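Local coordinates for protein oxidoreductase (Methanosarcina mazei, PDB 3KA7) that binds flavin-adenine dinucleotide and probably works as an oxidoreductase of the flavin-containing amine oxidoreductase family, at residues A251-L256 with S392-V397; I284-D289 with E351-I356; L299-T304 with N308-V313; P385-P390 with M417-K422. One frame throughout, in Å; residues are numbered along the deposited sequence.

Interaction 1: residues A251-L256 with S392-V397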
loop_
_atom_site.group_PDB
_atom_site.type_symbol
_atom_site.label_atom_id
_atom_site.label_comp_id
_atom_site.label_asym_id
_atom_site.label_seq_id
_atom_site.Cartn_x
_atom_site.Cartn_y
_atom_site.Cartn_z
ATOM N N ALA A 251 7.375 -15.765 0.277
ATOM C CA ALA A 251 6.903 -16.948 1.009
ATOM C C ALA A 251 6.107 -17.921 0.125
ATOM O O ALA A 251 6.382 -19.131 0.091
ATOM C CB ALA A 251 6.076 -16.538 2.210
ATOM N N ALA A 252 5.115 -17.390 -0.580
ATOM C CA ALA A 252 4.277 -18.191 -1.429
ATOM C C ALA A 252 5.066 -18.707 -2.634
ATOM O O ALA A 252 4.848 -19.814 -3.096
ATOM C CB ALA A 252 3.056 -17.387 -1.881
ATOM N N THR A 253 5.986 -17.896 -3.140
ATOM C CA THR A 253 6.834 -18.320 -4.245
ATOM C C THR A 253 7.727 -19.494 -3.843
ATOM O O THR A 253 7.918 -20.426 -4.621
ATOM C CB THR A 253 7.685 -17.157 -4.764
ATOM O OG1 THR A 253 6.815 -16.089 -5.201
ATOM C CG2 THR A 253 8.561 -17.624 -5.933
ATOM N N ALA A 254 8.271 -19.435 -2.630
ATOM C CA ALA A 254 9.098 -20.506 -2.104
ATOM C C ALA A 254 8.321 -21.815 -2.069
ATOM O O ALA A 254 8.852 -22.866 -2.444
ATOM C CB ALA A 254 9.610 -20.146 -0.729
ATOM N N VAL A 255 7.063 -21.757 -1.636
ATOM C CA VAL A 255 6.226 -22.959 -1.598
ATOM C C VAL A 255 6.077 -23.568 -2.995
ATOM O O VAL A 255 6.118 -24.791 -3.163
ATOM C CB VAL A 255 4.841 -22.670 -0.964
ATOM C CG1 VAL A 255 3.936 -23.914 -1.019
ATOM C CG2 VAL A 255 5.019 -22.195 0.490
ATOM N N LEU A 256 5.932 -22.713 -4.004
ATOM C CA LEU A 256 5.808 -23.172 -5.395
ATOM C C LEU A 256 7.106 -23.804 -5.926
ATOM O O LEU A 256 7.075 -24.556 -6.900
ATOM C CB LEU A 256 5.386 -22.015 -6.318
ATOM C CG LEU A 256 3.965 -21.462 -6.230
ATOM C CD1 LEU A 256 3.741 -20.320 -7.246
ATOM C CD2 LEU A 256 2.939 -22.541 -6.452
ATOM N N SER A 392 17.855 -18.628 -11.364
ATOM C CA SER A 392 17.915 -17.685 -12.471
ATOM C C SER A 392 16.609 -17.659 -13.243
ATOM O O SER A 392 15.962 -18.688 -13.420
ATOM C CB SER A 392 19.095 -18.001 -13.400
ATOM O OG SER A 392 20.255 -17.442 -12.832
ATOM N N GLY A 393 16.216 -16.468 -13.687
ATOM C CA GLY A 393 15.001 -16.306 -14.470
ATOM C C GLY A 393 13.719 -16.295 -13.649
ATOM O O GLY A 393 12.630 -16.238 -14.209
ATOM N N LEU A 394 13.851 -16.359 -12.324
ATOM C CA LEU A 394 12.693 -16.243 -11.432
ATOM C C LEU A 394 12.824 -15.018 -10.543
ATOM O O LEU A 394 13.771 -14.923 -9.753
ATOM C CB LEU A 394 12.558 -17.502 -10.564
ATOM C CG LEU A 394 11.471 -17.439 -9.482
ATOM C CD1 LEU A 394 10.098 -17.275 -10.103
ATOM C CD2 LEU A 394 11.535 -18.682 -8.618
ATOM N N TYR A 395 11.882 -14.085 -10.686
ATOM C CA TYR A 395 11.839 -12.864 -9.874
ATOM C C TYR A 395 10.506 -12.717 -9.135
ATOM O O TYR A 395 9.482 -13.230 -9.577
ATOM C CB TYR A 395 12.055 -11.632 -10.753
ATOM C CG TYR A 395 13.430 -11.587 -11.408
ATOM C CD1 TYR A 395 14.496 -10.962 -10.775
ATOM C CD2 TYR A 395 13.652 -12.178 -12.646
ATOM C CE1 TYR A 395 15.763 -10.920 -11.365
ATOM C CE2 TYR A 395 14.913 -12.149 -13.242
ATOM C CZ TYR A 395 15.960 -11.510 -12.594
ATOM O OH TYR A 395 17.221 -11.469 -13.172
ATOM N N VAL A 396 10.540 -12.007 -8.016
ATOM C CA VAL A 396 9.333 -11.739 -7.228
ATOM C C VAL A 396 9.027 -10.250 -7.237
ATOM O O VAL A 396 9.904 -9.420 -6.960
ATOM C CB VAL A 396 9.502 -12.206 -5.767
ATOM C CG1 VAL A 396 8.277 -11.781 -4.918
ATOM C CG2 VAL A 396 9.734 -13.701 -5.729
ATOM N N VAL A 397 7.783 -9.912 -7.565
ATOM C CA VAL A 397 7.330 -8.530 -7.512
ATOM C C VAL A 397 6.072 -8.420 -6.658
ATOM O O VAL A 397 5.444 -9.429 -6.325
ATOM C CB VAL A 397 7.026 -7.984 -8.909
ATOM C CG1 VAL A 397 8.296 -8.050 -9.777
ATOM C CG2 VAL A 397 5.892 -8.781 -9.564
#
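Thr253 faces Leu394 and Val396, and these three side chains make up the whole contact, in which about 110 Å² is buried. The threonine torsion decides which branch goes where: with chi1 at -59°, its methyl CG2 lies anti to the backbone N and projects at the strand, while OG1 sits beside that N, turned back toward the start of the helix. Thr253 CG2 meets Leu394 CD2 tip to tip at 4.1 Å. Against Val396 the approach differs, since the two side chains lie alongside, running antiparallel, which brings Thr253 OG1 within 3.8 Å of Val396 CG2. That methyl also lies 4.1 Å from Thr253 CG2, near both branches of the threonine. Val396 presents it because CG1 takes the place anti to its own N (chi1 174°), which leaves CG2 for the helix. The strand alternates as expected: Leu394 and Val396 point at the helix, and Tyr395 between them points away, its side chain touching helix 408-421. Strand 394-396 is the edge strand of the five-stranded parallel sheet of the Rossmann-type FAD domain, beside strand 243-246, and the side chain of Val396 is about 8 Å from the bound FAD. Ile222 touches both Thr253 and Leu394. The buried hydroxyl is bonded to Ser246 OG and Gly249 O, so OG1 meets Val396 CG2 only by packing, and the contact is van der Waals in character.

Interaction 2: residues I284-D289 with E351-I356; sequences ICLAAD and EDLKEI
Asp352 O, the carbonyl just ahead of the Leu353 that packs on Ile284 and Leu286, takes two backbone amides: Ile356 N at 2.8 Å and Glu355 N at 3.0 Å. Helical and tighter-turn bonds thus share one acceptor near the end of helix 342-356. Across to the strand everything is apolar and runs through one methyl. Leu353 CD1 lies 3.8 Å from Leu286 CD2, the two side chains side by side and heading opposite ways, and 4.1 Å from Ile284 CG2, where they run at a slant. The isoleucine keeps CG1 beside its backbone N (chi1 -60°), an orientation that leaves the short branch CG2, rather than CD1, to meet the leucine. The backbones stay well apart, Ile284 CA and Leu353 CA being 9.6 Å from each other, a gap bridged by side chains alone. Strand 280-288 belongs to the seven-stranded mixed sheet, flanked by strands 326-334 and 362-370, and helix 342-356 lies over one face of it; Cys330 and Tyr362 of these neighbouring strands also touch Leu353. The helix keeps its charges off this apolar patch. Asp352 and Glu355 form salt bridges with Arg305, and Asp352 OD2 also receives the amides of Arg306 and Ile307, tying the helix to the hairpin loop. On the exposed side, Lys354 NZ forms a salt bridge with Glu351 OE1 at 3.6 Å.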
loop_
_atom_site.group_PDB
_atom_site.type_symbol
_atom_site.label_atom_id
_atom_site.label_comp_id
_atom_site.label_asym_id
_atom_site.label_seq_id
_atom_site.Cartn_x
_atom_site.Cartn_y
_atom_site.Cartn_z
ATOM N N ILE A 284 -12.816 0.258 7.452
ATOM C CA ILE A 284 -14.241 0.449 7.685
ATOM C C ILE A 284 -14.772 1.385 6.613
ATOM O O ILE A 284 -14.334 2.532 6.528
ATOM C CB ILE A 284 -14.515 1.036 9.089
ATOM C CG1 ILE A 284 -13.980 0.087 10.171
ATOM C CG2 ILE A 284 -16.022 1.324 9.273
ATOM C CD1 ILE A 284 -14.110 0.648 11.582
ATOM N N CYS A 285 -15.704 0.898 5.798
ATOM C CA CYS A 285 -16.291 1.698 4.713
ATOM C C CYS A 285 -17.637 2.253 5.168
ATOM O O CYS A 285 -18.473 1.508 5.663
ATOM C CB CYS A 285 -16.498 0.834 3.470
ATOM S SG CYS A 285 -14.933 0.124 2.832
ATOM N N LEU A 286 -17.825 3.562 5.002
ATOM C CA LEU A 286 -19.053 4.230 5.440
ATOM C C LEU A 286 -19.834 4.699 4.232
ATOM O O LEU A 286 -19.257 5.215 3.281
ATOM C CB LEU A 286 -18.722 5.441 6.321
ATOM C CG LEU A 286 -17.762 5.205 7.494
ATOM C CD1 LEU A 286 -17.491 6.507 8.235
ATOM C CD2 LEU A 286 -18.286 4.129 8.457
ATOM N N ALA A 287 -21.149 4.505 4.272
ATOM C CA ALA A 287 -22.027 5.066 3.268
ATOM C C ALA A 287 -22.523 6.378 3.867
ATOM O O ALA A 287 -23.381 6.375 4.733
ATOM C CB ALA A 287 -23.181 4.118 3.001
ATOM N N ALA A 288 -21.947 7.496 3.449
ATOM C CA ALA A 288 -22.257 8.769 4.096
ATOM C C ALA A 288 -23.336 9.536 3.334
ATOM O O ALA A 288 -23.326 9.558 2.119
ATOM C CB ALA A 288 -20.992 9.613 4.233
ATOM N N ASP A 289 -24.251 10.173 4.067
ATOM C CA ASP A 289 -25.320 10.977 3.456
ATOM C C ASP A 289 -24.915 12.450 3.358
ATOM O O ASP A 289 -25.709 13.302 2.925
ATOM C CB ASP A 289 -26.594 10.866 4.285
ATOM C CG ASP A 289 -27.039 9.444 4.461
ATOM O OD1 ASP A 289 -27.619 8.896 3.508
ATOM O OD2 ASP A 289 -26.797 8.869 5.546
ATOM N N GLU A 351 -16.173 2.737 17.943
ATOM C CA GLU A 351 -16.250 3.757 18.985
ATOM C C GLU A 351 -15.570 5.036 18.516
ATOM O O GLU A 351 -16.068 6.142 18.767
ATOM C CB GLU A 351 -15.564 3.284 20.269
ATOM C CG GLU A 351 -16.196 2.048 20.872
ATOM C CD GLU A 351 -17.697 2.151 20.905
ATOM O OE1 GLU A 351 -18.215 3.049 21.604
ATOM O OE2 GLU A 351 -18.364 1.343 20.218
ATOM N N ASP A 352 -14.426 4.884 17.838
ATOM C CA ASP A 352 -13.687 6.043 17.323
ATOM C C ASP A 352 -14.532 6.894 16.383
ATOM O O ASP A 352 -14.405 8.118 16.388
ATOM C CB ASP A 352 -12.420 5.630 16.550
ATOM C CG ASP A 352 -11.281 5.193 17.458
ATOM O OD1 ASP A 352 -11.260 5.580 18.649
ATOM O OD2 ASP A 352 -10.395 4.466 16.953
ATOM N N LEU A 353 -15.333 6.234 15.543
ATOM C CA LEU A 353 -16.186 6.901 14.547
ATOM C C LEU A 353 -17.108 7.935 15.195
ATOM O O LEU A 353 -17.333 9.015 14.655
ATOM C CB LEU A 353 -17.035 5.869 13.799
ATOM C CG LEU A 353 -16.309 4.904 12.865
ATOM C CD1 LEU A 353 -17.316 3.987 12.162
ATOM C CD2 LEU A 353 -15.495 5.695 11.853
ATOM N N LYS A 354 -17.625 7.596 16.366
ATOM C CA LYS A 354 -18.552 8.477 17.068
ATOM C C LYS A 354 -17.862 9.756 17.533
ATOM O O LYS A 354 -18.502 10.800 17.667
ATOM C CB LYS A 354 -19.146 7.746 18.269
ATOM C CG LYS A 354 -19.866 6.452 17.916
ATOM C CD LYS A 354 -20.301 5.733 19.199
ATOM C CE LYS A 354 -20.822 4.328 18.920
ATOM N NZ LYS A 354 -21.413 3.747 20.160
ATOM N N GLU A 355 -16.558 9.659 17.775
ATOM C CA GLU A 355 -15.769 10.787 18.275
ATOM C C GLU A 355 -15.157 11.594 17.135
ATOM O O GLU A 355 -14.972 12.805 17.246
ATOM C CB GLU A 355 -14.692 10.294 19.249
ATOM C CG GLU A 355 -15.287 9.658 20.517
ATOM C CD GLU A 355 -14.262 9.056 21.469
ATOM O OE1 GLU A 355 -13.058 8.991 21.146
ATOM O OE2 GLU A 355 -14.677 8.630 22.563
ATOM N N ILE A 356 -14.843 10.911 16.038
ATOM C CA ILE A 356 -14.326 11.564 14.842
ATOM C C ILE A 356 -15.439 12.319 14.119
ATOM O O ILE A 356 -15.260 13.453 13.695
ATOM C CB ILE A 356 -13.665 10.538 13.876
ATOM C CG1 ILE A 356 -12.508 9.809 14.583
ATOM C CG2 ILE A 356 -13.159 11.241 12.642
ATOM C CD1 ILE A 356 -12.015 8.541 13.833
#

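Interaction 3: residues L299-T304 with N308-V313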
loop_
_atom_site.group_PDB
_atom_site.type_symbol
_atom_site.label_atom_id
_atom_site.label_comp_id
_atom_site.label_asym_id
_atom_site.label_seq_id
_atom_site.Cartn_x
_atom_site.Cartn_y
_atom_site.Cartn_z
ATOM N N LEU A 299 -7.692 12.607 5.860
ATOM C CA LEU A 299 -7.878 13.192 7.180
ATOM C C LEU A 299 -7.200 12.275 8.189
ATOM O O LEU A 299 -7.705 11.197 8.489
ATOM C CB LEU A 299 -9.368 13.304 7.527
ATOM C CG LEU A 299 -9.747 13.843 8.915
ATOM C CD1 LEU A 299 -9.403 15.332 8.986
ATOM C CD2 LEU A 299 -11.243 13.612 9.215
ATOM N N LEU A 300 -6.043 12.681 8.691
ATOM C CA LEU A 300 -5.380 11.900 9.734
ATOM C C LEU A 300 -6.033 12.146 11.090
ATOM O O LEU A 300 -6.446 13.267 11.395
ATOM C CB LEU A 300 -3.887 12.245 9.801
ATOM C CG LEU A 300 -3.085 11.803 8.575
ATOM C CD1 LEU A 300 -1.637 12.275 8.709
ATOM C CD2 LEU A 300 -3.160 10.279 8.390
ATOM N N THR A 301 -6.137 11.098 11.910
ATOM C CA THR A 301 -6.861 11.206 13.175
ATOM C C THR A 301 -6.023 10.653 14.335
ATOM O O THR A 301 -6.233 9.527 14.788
ATOM C CB THR A 301 -8.208 10.445 13.107
ATOM O OG1 THR A 301 -7.966 9.075 12.741
ATOM C CG2 THR A 301 -9.155 11.073 12.059
ATOM N N PRO A 302 -5.061 11.448 14.823
ATOM C CA PRO A 302 -4.080 10.912 15.768
ATOM C C PRO A 302 -4.594 10.630 17.177
ATOM O O PRO A 302 -3.931 9.903 17.923
ATOM C CB PRO A 302 -2.959 11.972 15.800
ATOM C CG PRO A 302 -3.415 13.118 15.004
ATOM C CD PRO A 302 -4.712 12.775 14.297
ATOM N N TYR A 303 -5.757 11.175 17.542
ATOM C CA TYR A 303 -6.235 11.046 18.925
ATOM C C TYR A 303 -7.433 10.108 19.062
ATOM O O TYR A 303 -8.515 10.515 19.500
ATOM C CB TYR A 303 -6.520 12.435 19.530
ATOM C CG TYR A 303 -5.230 13.192 19.739
ATOM C CD1 TYR A 303 -4.593 13.177 20.968
ATOM C CD2 TYR A 303 -4.624 13.874 18.682
ATOM C CE1 TYR A 303 -3.382 13.840 21.164
ATOM C CE2 TYR A 303 -3.406 14.550 18.862
ATOM C CZ TYR A 303 -2.793 14.517 20.104
ATOM O OH TYR A 303 -1.595 15.172 20.296
ATOM N N THR A 304 -7.218 8.852 18.682
ATOM C CA THR A 304 -8.244 7.825 18.679
ATOM C C THR A 304 -7.709 6.591 19.391
ATOM O O THR A 304 -6.522 6.526 19.747
ATOM C CB THR A 304 -8.518 7.379 17.257
ATOM O OG1 THR A 304 -7.288 6.903 16.692
ATOM C CG2 THR A 304 -9.044 8.558 16.410
ATOM N N ASN A 308 -6.514 5.459 12.242
ATOM C CA ASN A 308 -5.365 6.328 11.939
ATOM C C ASN A 308 -5.693 7.449 10.965
ATOM O O ASN A 308 -5.063 8.514 10.966
ATOM C CB ASN A 308 -4.224 5.509 11.353
ATOM C CG ASN A 308 -3.777 4.408 12.274
ATOM O OD1 ASN A 308 -3.847 3.246 11.911
ATOM N ND2 ASN A 308 -3.343 4.771 13.496
ATOM N N GLY A 309 -6.652 7.196 10.091
ATOM C CA GLY A 309 -7.078 8.248 9.180
ATOM C C GLY A 309 -8.203 7.777 8.289
ATOM O O GLY A 309 -8.617 6.619 8.337
ATOM N N VAL A 310 -8.703 8.688 7.474
ATOM C CA VAL A 310 -9.811 8.351 6.617
ATOM C C VAL A 310 -9.720 9.150 5.329
ATOM O O VAL A 310 -9.081 10.209 5.307
ATOM C CB VAL A 310 -11.156 8.541 7.392
ATOM C CG1 VAL A 310 -10.938 9.134 8.782
ATOM C CG2 VAL A 310 -12.212 9.245 6.584
ATOM N N ASN A 311 -10.287 8.616 4.244
ATOM C CA ASN A 311 -10.411 9.384 3.002
ATOM C C ASN A 311 -11.826 9.336 2.450
ATOM O O ASN A 311 -12.692 8.678 3.017
ATOM C CB ASN A 311 -9.348 9.020 1.939
ATOM C CG ASN A 311 -9.577 7.670 1.255
ATOM O OD1 ASN A 311 -10.560 6.965 1.502
ATOM N ND2 ASN A 311 -8.644 7.312 0.361
ATOM N N GLU A 312 -12.059 10.089 1.378
ATOM C CA GLU A 312 -13.397 10.253 0.826
ATOM C C GLU A 312 -13.232 10.450 -0.669
ATOM O O GLU A 312 -13.305 11.576 -1.173
ATOM C CB GLU A 312 -14.037 11.496 1.441
ATOM C CG GLU A 312 -15.534 11.570 1.304
ATOM C CD GLU A 312 -16.133 12.509 2.326
ATOM O OE1 GLU A 312 -16.182 13.737 2.063
ATOM O OE2 GLU A 312 -16.529 12.018 3.409
ATOM N N VAL A 313 -12.979 9.366 -1.388
ATOM C CA VAL A 313 -12.549 9.500 -2.772
ATOM C C VAL A 313 -13.660 9.959 -3.712
ATOM O O VAL A 313 -13.403 10.336 -4.862
ATOM C CB VAL A 313 -11.895 8.211 -3.299
ATOM C CG1 VAL A 313 -10.631 7.892 -2.465
ATOM C CG2 VAL A 313 -12.885 7.056 -3.276
#
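Leu299 and Val310 form the hydrogen-bonded antiparallel pair of a beta hairpin built from strands 298-300 and 307-311. The bond from Leu299 N to Val310 O is 2.8 Å long and nearly straight at 173°; the return bond, Val310 N to Leu299 O at 2.9 Å, is more bent. One step toward the turn, Leu300 and Gly309 face each other as the non-hydrogen-bonded pair, their CA atoms only 4.1 Å apart. Beyond them Thr301 N reaches Asn308 O at 3.0 Å, but from above the carbonyl plane, 51° out of it, which fits a ladder that is leaving regular geometry where the turn begins. Thr301 holds OG1 between its backbone N and carbonyl carbon (chi1 56°), the crowded position, from where the hydroxyl bonds Ile307 O; its CG2 is left to touch Val310 CG1 at 4.2 Å. Asn308 O also accepts from Ser157 OG of helix 149-163, whose Trp161 packs on Leu300. Asn308 CB points away from the partner strand, and its OD1 takes the amide of Tyr333, in strand 326-334 on the far edge of 307-311. Further along, Asn311 ND2 bonds the carbonyl of Phe54, an FAD-binding residue. Gly309 suits the tight pairing: a beta carbon on it would stand just 3.1 Å from Leu299 O.

Interaction 4: residues P385-P390 with M417-K422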
loop_
_atom_site.group_PDB
_atom_site.type_symbol
_atom_site.label_atom_id
_atom_site.label_comp_id
_atom_site.label_asym_id
_atom_site.label_seq_id
_atom_site.Cartn_x
_atom_site.Cartn_y
_atom_site.Cartn_z
ATOM N N PRO A 385 12.806 -7.475 1.225
ATOM C CA PRO A 385 13.979 -8.095 0.661
ATOM C C PRO A 385 14.021 -7.692 -0.804
ATOM O O PRO A 385 13.133 -6.978 -1.273
ATOM C CB PRO A 385 13.642 -9.579 0.767
ATOM C CG PRO A 385 12.186 -9.604 0.495
ATOM C CD PRO A 385 11.629 -8.357 1.120
ATOM N N GLY A 386 15.044 -8.123 -1.525
ATOM C CA GLY A 386 15.104 -7.846 -2.950
ATOM C C GLY A 386 14.107 -8.665 -3.744
ATOM O O GLY A 386 13.241 -9.343 -3.180
ATOM N N ASN A 387 14.225 -8.614 -5.068
ATOM C CA ASN A 387 13.290 -9.319 -5.938
ATOM C C ASN A 387 13.856 -10.610 -6.497
ATOM O O ASN A 387 13.179 -11.289 -7.258
ATOM C CB ASN A 387 12.898 -8.450 -7.135
ATOM C CG ASN A 387 12.423 -7.107 -6.731
ATOM O OD1 ASN A 387 11.266 -6.949 -6.313
ATOM N ND2 ASN A 387 13.305 -6.099 -6.855
ATOM N N GLU A 388 15.093 -10.948 -6.136
ATOM C CA GLU A 388 15.710 -12.156 -6.684
ATOM C C GLU A 388 15.448 -13.388 -5.833
ATOM O O GLU A 388 15.074 -13.279 -4.671
ATOM C CB GLU A 388 17.215 -11.953 -6.864
ATOM C CG GLU A 388 17.515 -10.796 -7.811
ATOM C CD GLU A 388 18.971 -10.683 -8.214
ATOM O OE1 GLU A 388 19.832 -11.364 -7.622
ATOM O OE2 GLU A 388 19.251 -9.893 -9.135
ATOM N N THR A 389 15.672 -14.556 -6.429
ATOM C CA THR A 389 15.493 -15.831 -5.749
ATOM C C THR A 389 16.729 -16.665 -6.040
ATOM O O THR A 389 17.627 -16.212 -6.765
ATOM C CB THR A 389 14.235 -16.577 -6.247
ATOM O OG1 THR A 389 14.445 -17.070 -7.583
ATOM C CG2 THR A 389 13.013 -15.643 -6.244
ATOM N N PRO A 390 16.792 -17.879 -5.482
ATOM C CA PRO A 390 17.930 -18.762 -5.739
ATOM C C PRO A 390 18.018 -19.233 -7.189
ATOM O O PRO A 390 19.026 -19.836 -7.581
ATOM C CB PRO A 390 17.651 -19.961 -4.816
ATOM C CG PRO A 390 16.837 -19.386 -3.707
ATOM C CD PRO A 390 15.954 -18.369 -4.375
HETATM N N MSE A 417 10.183 -1.956 -11.525
HETATM C CA MSE A 417 11.181 -1.255 -12.345
HETATM C C MSE A 417 12.560 -1.885 -12.169
HETATM O O MSE A 417 13.310 -2.047 -13.131
HETATM C CB MSE A 417 11.238 0.227 -11.978
HETATM C CG MSE A 417 10.003 1.022 -12.370
HETATM SE SE MSE A 417 10.124 2.831 -11.647
HETATM C CE MSE A 417 8.839 3.735 -12.811
ATOM N N SER A 418 12.889 -2.254 -10.936
ATOM C CA SER A 418 14.182 -2.881 -10.646
ATOM C C SER A 418 14.361 -4.204 -11.393
ATOM O O SER A 418 15.411 -4.469 -11.993
ATOM C CB SER A 418 14.344 -3.082 -9.136
ATOM O OG SER A 418 15.526 -3.805 -8.855
ATOM N N VAL A 419 13.325 -5.033 -11.368
ATOM C CA VAL A 419 13.336 -6.302 -12.081
ATOM C C VAL A 419 13.469 -6.082 -13.582
ATOM O O VAL A 419 14.270 -6.743 -14.251
ATOM C CB VAL A 419 12.067 -7.101 -11.786
ATOM C CG1 VAL A 419 11.913 -8.254 -12.746
ATOM C CG2 VAL A 419 12.088 -7.588 -10.337
HETATM N N MSE A 420 12.676 -5.161 -14.109
HETATM C CA MSE A 420 12.698 -4.883 -15.542
HETATM C C MSE A 420 14.104 -4.469 -15.983
HETATM O O MSE A 420 14.579 -4.888 -17.035
HETATM C CB MSE A 420 11.698 -3.779 -15.880
HETATM C CG MSE A 420 10.237 -4.124 -15.573
HETATM SE SE MSE A 420 9.552 -5.620 -16.608
HETATM C CE MSE A 420 9.559 -7.023 -15.228
ATOM N N GLU A 421 14.764 -3.647 -15.175
ATOM C CA GLU A 421 16.110 -3.178 -15.500
ATOM C C GLU A 421 17.093 -4.338 -15.476
ATOM O O GLU A 421 18.030 -4.398 -16.279
ATOM C CB GLU A 421 16.539 -2.081 -14.526
ATOM C CG GLU A 421 15.680 -0.816 -14.618
ATOM C CD GLU A 421 15.773 0.068 -13.383
ATOM O OE1 GLU A 421 16.727 -0.092 -12.590
ATOM O OE2 GLU A 421 14.880 0.930 -13.200
ATOM N N LYS A 422 16.872 -5.270 -14.557
ATOM C CA LYS A 422 17.715 -6.451 -14.465
ATOM C C LYS A 422 17.514 -7.352 -15.674
ATOM O O LYS A 422 18.497 -7.831 -16.247
ATOM C CB LYS A 422 17.433 -7.220 -13.166
ATOM C CG LYS A 422 18.028 -6.562 -11.931
ATOM C CD LYS A 422 17.630 -7.288 -10.645
ATOM C CE LYS A 422 18.264 -6.620 -9.430
ATOM N NZ LYS A 422 17.922 -7.335 -8.173
#
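Chi1 of -52° in Asn387 sets CG beside its own backbone N, and in Val419 CG1 is anti to the backbone N (chi1 167°), which leaves CG2 beside that N and facing the asparagine. The two side chains lie at a slant, Asn387 CB standing 3.4 Å from Val419 CG2 and Asn387 CG 3.7 Å from the same methyl. A glycine in place of Asn387 would probably leave Val419 CG2 without these two carbons against it and open a gap between loop and helix. At Glu388, the next residue, the contact reaches the solvent-exposed side and turns ionic. The extended chain of Lys422 carries NZ to Glu388 OE2 in a salt bridge of 3.0 Å that is also a hydrogen bond. The ammonium comes from above the carboxylate plane, 51° out of it, and Lys422 CE also lies 3.4 Å from Glu388 OE2, so the end of the lysine chain comes alongside that oxygen. Tyr395 of strand 394-396 touches Glu388, Lys422 and Val419. Loop 385-390 thus lies next to this edge strand and against the end of helix 408-421, whose first turn holds the FAD-binding residue Val409; such a strand followed by a helix at the cofactor is typical of the Rossmann-type FAD domain.

The four contacts fall into two groups on opposite sides of the chain's centre. Interactions 1 and 4 meet at strand 394-396, which interaction 1 contains and interaction 4 borders: helix 250-256 lies on one side of it and helix 408-421 on the other, and loop 385-390 joins the two contacts through a probable hydrogen bond, Val396 N to Asn387 O, 2.8 Å. Interactions 2 and 3 belong to the mixed sheet and touch where Ile356 CD1 packs 3.9 Å from Thr304 CG2. Interactions 1, 2 and 3 are buried; interaction 4 runs out to solvent and is the one with a salt bridge across its segments. Helix-on-sheet packing in 1 and 2 uses methyls, whereas the hairpin of 3 relies on backbone hydrogen bonds.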